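Local atomic coordinates of alpha,alpha-trehalose-phosphate synthase (UDP-forming) (Burkholderia multivorans, PDB entry 5UOF), a protein that belongs to glycosyltransferase family 20, whose members have the two-domain GT-B architecture of paired Rossmann-like halves. Residues 138-143 with 162-167; 301-306 with 341-346. All coordinates share one frame; numbering follows the deposited sequence.

Interaction 1 (138-143 with 162-167); sequences VHDYHL and FLHIPF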
ATOM      1  N   VAL A 138      -4.823  25.595   7.922  1.00 15.57           N
ATOM      2  CA  VAL A 138      -4.878  24.424   8.799  1.00 18.07           C
ATOM      3  C   VAL A 138      -3.761  23.456   8.430  1.00 14.89           C
ATOM      4  O   VAL A 138      -3.543  23.165   7.246  1.00 17.35           O
ATOM      5  CB  VAL A 138      -6.251  23.734   8.686  1.00 14.83           C
ATOM      6  CG1 VAL A 138      -6.329  22.524   9.620  1.00 17.27           C
ATOM      7  CG2 VAL A 138      -7.374  24.736   8.972  1.00 16.09           C
ATOM      8  N   HIS A 139      -3.081  22.908   9.439  1.00 15.80           N
ATOM      9  CA  HIS A 139      -1.905  22.073   9.215  1.00 15.59           C
ATOM     10  C   HIS A 139      -2.111  20.639   9.670  1.00 15.28           C
ATOM     11  O   HIS A 139      -2.352  20.382  10.853  1.00 15.78           O
ATOM     12  CB  HIS A 139      -0.683  22.676   9.899  1.00 17.84           C
ATOM     13  CG  HIS A 139      -0.189  23.888   9.193  1.00 16.07           C
ATOM     14  ND1 HIS A 139       0.808  23.829   8.240  1.00 17.86           N
ATOM     15  CD2 HIS A 139      -0.628  25.167   9.212  1.00 17.10           C
ATOM     16  CE1 HIS A 139       0.994  25.037   7.738  1.00 16.00           C
ATOM     17  NE2 HIS A 139       0.132  25.864   8.307  1.00 17.77           N
ATOM     18  N   ASP A 140      -2.018  19.721   8.706  1.00 12.63           N
ATOM     19  CA  ASP A 140      -1.729  18.300   8.876  1.00 14.97           C
ATOM     20  C   ASP A 140      -2.911  17.440   9.317  1.00 16.64           C
ATOM     21  O   ASP A 140      -4.013  17.933   9.585  1.00 13.60           O
ATOM     22  CB  ASP A 140      -0.561  18.097   9.839  1.00 15.11           C
ATOM     23  CG  ASP A 140       0.364  16.966   9.391  1.00 16.26           C
ATOM     24  OD1 ASP A 140       0.164  16.442   8.264  1.00 14.04           O
ATOM     25  OD2 ASP A 140       1.276  16.584  10.157  1.00 16.72           O
ATOM     26  N   TYR A 141      -2.654  16.132   9.396  1.00 11.57           N
ATOM     27  CA  TYR A 141      -3.713  15.133   9.335  1.00 11.26           C
ATOM     28  C   TYR A 141      -4.590  15.083  10.587  1.00 12.00           C
ATOM     29  O   TYR A 141      -5.723  14.594  10.496  1.00 17.86           O
ATOM     30  CB  TYR A 141      -3.089  13.756   9.048  1.00 10.83           C
ATOM     31  CG  TYR A 141      -2.143  13.265  10.119  1.00 11.19           C
ATOM     32  CD1 TYR A 141      -0.818  13.702  10.167  1.00 11.43           C
ATOM     33  CD2 TYR A 141      -2.580  12.379  11.097  1.00 11.45           C
ATOM     34  CE1 TYR A 141       0.033  13.263  11.163  1.00 14.76           C
ATOM     35  CE2 TYR A 141      -1.736  11.930  12.088  1.00 11.95           C
ATOM     36  CZ  TYR A 141      -0.431  12.377  12.118  1.00 13.14           C
ATOM     37  OH  TYR A 141       0.404  11.931  13.117  1.00 19.88           O
ATOM     38  N   HIS A 142      -4.102  15.542  11.747  1.00 12.50           N
ATOM     39  CA  HIS A 142      -4.955  15.543  12.935  1.00 15.76           C
ATOM     40  C   HIS A 142      -6.130  16.487  12.778  1.00 19.81           C
ATOM     41  O   HIS A 142      -7.131  16.345  13.493  1.00 17.72           O
ATOM     42  CB  HIS A 142      -4.174  15.963  14.191  1.00 14.45           C
ATOM     43  CG  HIS A 142      -3.047  15.046  14.566  1.00 16.54           C
ATOM     44  ND1 HIS A 142      -3.252  13.812  15.147  1.00 25.01           N
ATOM     45  CD2 HIS A 142      -1.706  15.204  14.485  1.00 21.69           C
ATOM     46  CE1 HIS A 142      -2.085  13.240  15.389  1.00 21.75           C
ATOM     47  NE2 HIS A 142      -1.131  14.065  14.995  1.00 25.79           N
ATOM     48  N   LEU A 143      -6.014  17.466  11.875  1.00 17.90           N
ATOM     49  CA  LEU A 143      -7.008  18.523  11.714  1.00 19.17           C
ATOM     50  C   LEU A 143      -7.666  18.472  10.344  1.00 17.41           C
ATOM     51  O   LEU A 143      -8.238  19.464   9.896  1.00 16.82           O
ATOM     52  CB  LEU A 143      -6.360  19.892  11.931  1.00 18.26           C
ATOM     53  CG  LEU A 143      -5.903  20.201  13.349  1.00 19.22           C
ATOM     54  CD1 LEU A 143      -4.899  21.354  13.363  1.00 20.12           C
ATOM     55  CD2 LEU A 143      -7.117  20.504  14.212  1.00 20.53           C
ATOM     56  N   PHE A 162      -2.719  22.133   4.511  1.00 12.78           N
ATOM     57  CA  PHE A 162      -1.459  21.555   4.050  1.00 12.44           C
ATOM     58  C   PHE A 162      -1.215  20.242   4.774  1.00 12.56           C
ATOM     59  O   PHE A 162      -1.163  20.203   6.008  1.00 14.00           O
ATOM     60  CB  PHE A 162      -0.263  22.493   4.243  1.00 13.00           C
ATOM     61  CG  PHE A 162       0.991  21.946   3.611  1.00 13.56           C
ATOM     62  CD1 PHE A 162       1.168  22.047   2.243  1.00 14.46           C
ATOM     63  CD2 PHE A 162       1.939  21.247   4.360  1.00 12.68           C
ATOM     64  CE1 PHE A 162       2.286  21.496   1.630  1.00 13.41           C
ATOM     65  CE2 PHE A 162       3.069  20.716   3.754  1.00 14.23           C
ATOM     66  CZ  PHE A 162       3.241  20.837   2.386  1.00 14.93           C
ATOM     67  N   LEU A 163      -1.064  19.171   3.999  1.00 11.40           N
ATOM     68  CA  LEU A 163      -0.757  17.850   4.528  1.00 11.10           C
ATOM     69  C   LEU A 163       0.756  17.663   4.562  1.00 11.99           C
ATOM     70  O   LEU A 163       1.416  17.715   3.520  1.00 12.93           O
ATOM     71  CB  LEU A 163      -1.404  16.774   3.658  1.00 10.49           C
ATOM     72  CG  LEU A 163      -1.321  15.356   4.222  1.00 10.53           C
ATOM     73  CD1 LEU A 163      -2.208  15.246   5.490  1.00 12.35           C
ATOM     74  CD2 LEU A 163      -1.764  14.363   3.144  1.00 12.68           C
ATOM     75  N   HIS A 164       1.309  17.449   5.757  1.00 13.50           N
ATOM     76  CA  HIS A 164       2.754  17.297   5.886  1.00 12.76           C
ATOM     77  C   HIS A 164       3.234  15.873   5.625  1.00 14.06           C
ATOM     78  O   HIS A 164       4.420  15.675   5.338  1.00 13.52           O
ATOM     79  CB  HIS A 164       3.208  17.738   7.275  1.00 12.22           C
ATOM     80  CG  HIS A 164       3.004  19.196   7.537  1.00 13.92           C
ATOM     81  ND1 HIS A 164       4.058  20.067   7.730  1.00 16.47           N
ATOM     82  CD2 HIS A 164       1.878  19.940   7.620  1.00 14.29           C
ATOM     83  CE1 HIS A 164       3.583  21.285   7.925  1.00 15.18           C
ATOM     84  NE2 HIS A 164       2.264  21.234   7.876  1.00 14.79           N
ATOM     85  N   ILE A 165       2.345  14.889   5.705  1.00 13.96           N
ATOM     86  CA  ILE A 165       2.685  13.482   5.492  1.00 11.59           C
ATOM     87  C   ILE A 165       2.265  13.102   4.073  1.00 11.44           C
ATOM     88  O   ILE A 165       1.639  13.919   3.383  1.00 10.36           O
ATOM     89  CB  ILE A 165       2.014  12.601   6.563  1.00 10.71           C
ATOM     90  CG1 ILE A 165       0.491  12.675   6.452  1.00 13.16           C
ATOM     91  CG2 ILE A 165       2.461  13.043   7.956  1.00 12.49           C
ATOM     92  CD1 ILE A 165      -0.200  11.620   7.289  1.00 17.88           C
ATOM     93  N   PRO A 166       2.612  11.913   3.576  1.00 11.44           N
ATOM     94  CA  PRO A 166       2.188  11.528   2.221  1.00  9.67           C
ATOM     95  C   PRO A 166       0.676  11.444   2.106  1.00 11.77           C
ATOM     96  O   PRO A 166      -0.039  11.299   3.096  1.00 12.62           O
ATOM     97  CB  PRO A 166       2.824  10.141   2.028  1.00  9.66           C
ATOM     98  CG  PRO A 166       3.967  10.094   3.043  1.00 10.36           C
ATOM     99  CD  PRO A 166       3.385  10.842   4.226  1.00 10.46           C
ATOM    100  N   PHE A 167       0.183  11.561   0.873  1.00 11.69           N
ATOM    101  CA  PHE A 167      -1.208  11.196   0.614  1.00 14.06           C
ATOM    102  C   PHE A 167      -1.213   9.950  -0.254  1.00 10.91           C
ATOM    103  O   PHE A 167      -0.683   9.980  -1.376  1.00 12.14           O
ATOM    104  CB  PHE A 167      -2.000  12.319  -0.055  1.00  9.53           C
ATOM    105  CG  PHE A 167      -3.477  12.088  -0.013  1.00 13.34           C
ATOM    106  CD1 PHE A 167      -4.188  12.381   1.135  1.00 11.01           C
ATOM    107  CD2 PHE A 167      -4.148  11.536  -1.099  1.00 13.90           C
ATOM    108  CE1 PHE A 167      -5.563  12.139   1.201  1.00 13.02           C
ATOM    109  CE2 PHE A 167      -5.523  11.306  -1.040  1.00 11.82           C
ATOM    110  CZ  PHE A 167      -6.226  11.618   0.107  1.00 14.48           C
TER

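Interaction 2 (301-306 with 341-346); sequences VSLVQI and TPIQYL. With EDO (1,2-ethanediol), chain N.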
ATOM      1  N   VAL A 301      35.091   3.157   9.768  1.00 11.98           N
ATOM      2  CA  VAL A 301      33.869   3.945   9.658  1.00 12.75           C
ATOM      3  C   VAL A 301      32.977   3.559  10.826  1.00 13.57           C
ATOM      4  O   VAL A 301      33.019   2.425  11.311  1.00 13.76           O
ATOM      5  CB  VAL A 301      33.161   3.714   8.296  1.00 13.24           C
ATOM      6  CG1 VAL A 301      32.817   2.241   8.111  1.00 13.29           C
ATOM      7  CG2 VAL A 301      31.905   4.567   8.165  1.00 13.21           C
ATOM      8  N   SER A 302      32.177   4.511  11.290  1.00 12.91           N
ATOM      9  CA  SER A 302      31.178   4.252  12.315  1.00 12.64           C
ATOM     10  C   SER A 302      29.858   4.884  11.915  1.00 13.48           C
ATOM     11  O   SER A 302      29.818   5.953  11.303  1.00 14.17           O
ATOM     12  CB  SER A 302      31.587   4.817  13.682  1.00 16.82           C
ATOM     13  OG  SER A 302      32.709   4.125  14.200  1.00 18.59           O
ATOM     14  N   LEU A 303      28.779   4.219  12.291  1.00 10.06           N
ATOM     15  CA  LEU A 303      27.439   4.748  12.103  1.00  9.33           C
ATOM     16  C   LEU A 303      26.961   5.320  13.430  1.00  9.45           C
ATOM     17  O   LEU A 303      26.992   4.631  14.449  1.00 13.07           O
ATOM     18  CB  LEU A 303      26.488   3.650  11.608  1.00  9.43           C
ATOM     19  CG  LEU A 303      24.987   3.977  11.670  1.00 11.82           C
ATOM     20  CD1 LEU A 303      24.650   5.144  10.750  1.00 10.44           C
ATOM     21  CD2 LEU A 303      24.179   2.720  11.278  1.00 11.28           C
ATOM     22  N   VAL A 304      26.554   6.589  13.425  1.00  9.84           N
ATOM     23  CA  VAL A 304      25.912   7.211  14.574  1.00 10.82           C
ATOM     24  C   VAL A 304      24.437   7.362  14.232  1.00 13.57           C
ATOM     25  O   VAL A 304      24.086   8.095  13.301  1.00 12.51           O
ATOM     26  CB  VAL A 304      26.550   8.567  14.917  1.00  9.59           C
ATOM     27  CG1 VAL A 304      25.710   9.309  15.962  1.00 11.92           C
ATOM     28  CG2 VAL A 304      27.942   8.362  15.463  1.00 12.94           C
ATOM     29  N   GLN A 305      23.582   6.650  14.961  1.00 11.03           N
ATOM     30  CA  GLN A 305      22.129   6.765  14.836  1.00 10.33           C
ATOM     31  C   GLN A 305      21.606   7.500  16.060  1.00 12.32           C
ATOM     32  O   GLN A 305      21.715   6.998  17.184  1.00 14.67           O
ATOM     33  CB  GLN A 305      21.465   5.394  14.716  1.00  9.76           C
ATOM     34  CG  GLN A 305      19.931   5.466  14.732  1.00 12.83           C
ATOM     35  CD  GLN A 305      19.374   6.030  13.449  1.00 12.47           C
ATOM     36  OE1 GLN A 305      19.622   5.486  12.375  1.00 13.15           O
ATOM     37  NE2 GLN A 305      18.623   7.132  13.546  1.00 12.59           N
ATOM     38  N   ILE A 306      21.047   8.686  15.841  1.00 10.38           N
ATOM     39  CA  ILE A 306      20.422   9.464  16.895  1.00  9.83           C
ATOM     40  C   ILE A 306      18.920   9.307  16.737  1.00 11.42           C
ATOM     41  O   ILE A 306      18.395   9.393  15.621  1.00 12.45           O
ATOM     42  CB  ILE A 306      20.847  10.940  16.826  1.00 15.23           C
ATOM     43  CG1 ILE A 306      22.343  11.051  17.145  1.00 13.60           C
ATOM     44  CG2 ILE A 306      20.011  11.803  17.791  1.00 12.54           C
ATOM     45  CD1 ILE A 306      22.951  12.384  16.762  1.00 13.90           C
ATOM     46  N   THR A 341      33.349   0.761  18.219  1.00 14.35           N
ATOM     47  CA  THR A 341      31.927   0.442  18.266  1.00 14.04           C
ATOM     48  C   THR A 341      31.336   0.729  16.887  1.00 16.47           C
ATOM     49  O   THR A 341      31.252   1.904  16.496  1.00 17.59           O
ATOM     50  CB  THR A 341      31.217   1.277  19.347  1.00 17.11           C
ATOM     51  OG1 THR A 341      31.632   0.839  20.651  1.00 16.90           O
ATOM     52  CG2 THR A 341      29.697   1.142  19.245  1.00 18.33           C
ATOM     53  N   PRO A 342      30.968  -0.292  16.097  1.00 13.54           N
ATOM     54  CA  PRO A 342      30.457  -0.024  14.736  1.00 11.52           C
ATOM     55  C   PRO A 342      29.228   0.876  14.691  1.00 13.23           C
ATOM     56  O   PRO A 342      29.157   1.781  13.843  1.00 13.98           O
ATOM     57  CB  PRO A 342      30.147  -1.431  14.204  1.00 12.60           C
ATOM     58  CG  PRO A 342      31.119  -2.324  14.936  1.00 13.18           C
ATOM     59  CD  PRO A 342      31.309  -1.710  16.303  1.00 12.08           C
ATOM     60  N   ILE A 343      28.241   0.637  15.553  1.00 10.91           N
ATOM     61  CA  ILE A 343      26.997   1.403  15.561  1.00 11.38           C
ATOM     62  C   ILE A 343      26.852   2.047  16.930  1.00 10.58           C
ATOM     63  O   ILE A 343      26.676   1.350  17.940  1.00 13.43           O
ATOM     64  CB  ILE A 343      25.766   0.546  15.238  1.00 11.72           C
ATOM     65  CG1 ILE A 343      25.867  -0.028  13.825  1.00 14.54           C
ATOM     66  CG2 ILE A 343      24.490   1.408  15.346  1.00 13.62           C
ATOM     67  CD1 ILE A 343      24.642  -0.888  13.440  1.00 13.86           C
ATOM     68  N   GLN A 344      26.936   3.375  16.967  1.00 10.46           N
ATOM     69  CA  GLN A 344      26.574   4.137  18.159  1.00 10.97           C
ATOM     70  C   GLN A 344      25.104   4.509  18.041  1.00 16.55           C
ATOM     71  O   GLN A 344      24.725   5.262  17.142  1.00 19.88           O
ATOM     72  CB  GLN A 344      27.433   5.391  18.294  1.00 13.00           C
ATOM     73  CG  GLN A 344      28.906   5.082  18.392  1.00 21.05           C
ATOM     74  CD  GLN A 344      29.754   6.339  18.361  1.00 27.27           C
ATOM     75  OE1 GLN A 344      30.652   6.476  17.518  1.00 26.97           O
ATOM     76  NE2 GLN A 344      29.473   7.263  19.278  1.00 22.94           N
ATOM     77  N   TYR A 345      24.279   3.972  18.933  1.00 15.21           N
ATOM     78  CA  TYR A 345      22.837   4.160  18.868  1.00 13.96           C
ATOM     79  C   TYR A 345      22.427   4.941  20.109  1.00 14.29           C
ATOM     80  O   TYR A 345      22.509   4.431  21.235  1.00 13.22           O
ATOM     81  CB  TYR A 345      22.118   2.813  18.755  1.00 12.41           C
ATOM     82  CG  TYR A 345      20.633   2.901  18.923  1.00 11.90           C
ATOM     83  CD1 TYR A 345      19.912   3.953  18.376  1.00 14.38           C
ATOM     84  CD2 TYR A 345      19.946   1.934  19.643  1.00 20.40           C
ATOM     85  CE1 TYR A 345      18.551   4.043  18.551  1.00 15.86           C
ATOM     86  CE2 TYR A 345      18.587   2.017  19.819  1.00 21.05           C
ATOM     87  CZ  TYR A 345      17.901   3.069  19.268  1.00 19.42           C
ATOM     88  OH  TYR A 345      16.551   3.150  19.453  1.00 19.09           O
ATOM     89  N   LEU A 346      22.009   6.191  19.896  1.00 11.86           N
ATOM     90  CA  LEU A 346      21.855   7.183  20.956  1.00 12.52           C
ATOM     91  C   LEU A 346      20.395   7.601  21.027  1.00 12.99           C
ATOM     92  O   LEU A 346      19.900   8.289  20.129  1.00 15.84           O
ATOM     93  CB  LEU A 346      22.754   8.390  20.683  1.00 14.58           C
ATOM     94  CG  LEU A 346      24.244   8.042  20.749  1.00 16.10           C
ATOM     95  CD1 LEU A 346      25.093   9.119  20.076  1.00 13.37           C
ATOM     96  CD2 LEU A 346      24.648   7.855  22.209  1.00 14.56           C
TER
HETATM   97  C1  EDO N 512      35.158   1.322  21.464  1.00 48.76           C
HETATM   98  O1  EDO N 512      34.067   0.411  21.655  1.00 40.62           O
HETATM   99  C2  EDO N 512      35.310   2.211  22.692  1.00 49.53           C
HETATM  100  O2  EDO N 512      34.059   2.859  22.944  1.00 49.36           O
HETATM  101  O   HOH W   1      32.170   4.290  16.820  1.00 25.88           O

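Interaction 1 (138-143 with 162-167)
His139 and Phe162 form a parallel beta bridge, CA to CA 5.2 Å, flanked by two backbone bonds: Phe162 N gives its hydrogen to Val138 O, and Asp140 N gives its own to Phe162 O. Beyond the bridge side chains take over. Asp140 OD1 accepts the backbone N-H of His164 at 2.9 Å, the donor standing well above the carboxylate plane; the short Asp side chain of 138-143 thus fastens the loop that follows strand 159-162. The carboxylate also lies against CB of His164 (OD1 to CB 3.5 Å). Imidazole suits both His139 and His164, because a ring nitrogen can either donate or accept a hydrogen bond: His139 ND1 and His164 NE2 meet edge to edge at 3.0 Å, nearly straight at 167°, with the ring planes 50° apart. One face of the His164 ring is covered near its rim by CD2 of Phe162. On the apolar side, CD1 of Ile165 presses on Tyr141 CD1 at 3.6 Å, and Leu163 CD1 touches Tyr141 CB. Tyr141 has CG between its backbone N and carbonyl carbon (chi1 63°), and its side chain crosses that of Ile165 at about a right angle; its hydroxyl bonds Asn91 of helix 89-98. The arrangement is typical of a Rossmann-like domain, where neighbouring parallel strands 135-139 and 159-162 end and the loops after them emerge at the C-terminal edge of the sheet.

Interaction 2 (301-306 with 341-346)
Leu303 is gripped through both its backbone groups: its N reaches Pro342 O at 2.9 Å, and its O receives the N-H of Gln344 at 2.8 Å. Two residues on, Gln305 repeats the pattern, its N bonding Gln344 O and its O taking Leu346 N. All four bonds run nearly along the C=O axis, and the strand axes approach to 4.8 Å and run only 12° from parallel. Aliphatic side chains share the faces with two glutamines and a tyrosine. Leu303 and Ile343 lie side by side, CD2 to CG1 4.1 Å, beside Gln305 and Tyr345, where Gln305 CG touches Tyr345 CD1 at 3.9 Å. Facing the other way, Val304 CG1 meets Leu346 CD1, while Val304 CG2 packs against Gln344 OE1. Gln344 is extended beyond CG, which carries CD out from the strand, and its OE1 accepts from a water that also donates to Thr341 O (2.6 Å) and accepts from Ser302 OG; small and polar, Ser302 suits this bridged end of the pair. Further out, Gln305 bends at chi2 (73°). Its NE2 bonds Ile306 O and Asp272, and its OE1 bonds Ser270, so the buried amide is satisfied at both ends. Tyr345 OH is held by Asn347. Phe287 of helix 280-293 touches both Leu303 and Ile343, and helix 314-335 packs on Ile343 and Tyr345. Strand 301-306, helix 314-335 and strand 343-346 thus form a beta-alpha-beta crossover, the repeating unit of a Rossmann-like sheet, here with strand 343-346 at its margin.

Both segments of interaction 1 precede those of interaction 2 in the sequence, and the two belong to different sheets, with centres about 32 Å apart and nearest atoms about 18 Å apart. Residues 138-143 and 162-167 come from adjacent parallel strands well inside the ten-strand mixed sheet, near the centre of the chain. Residues 301-306 and 341-346 sit farther out, at one margin of the six-strand parallel sheet. Both pairs join neighbouring parallel strands, yet interaction 1 spreads into the loops after them, whereas interaction 2 keeps mainly to the strands. This division matches the two Rossmann-like halves of the GT-B fold, each with its own sheet.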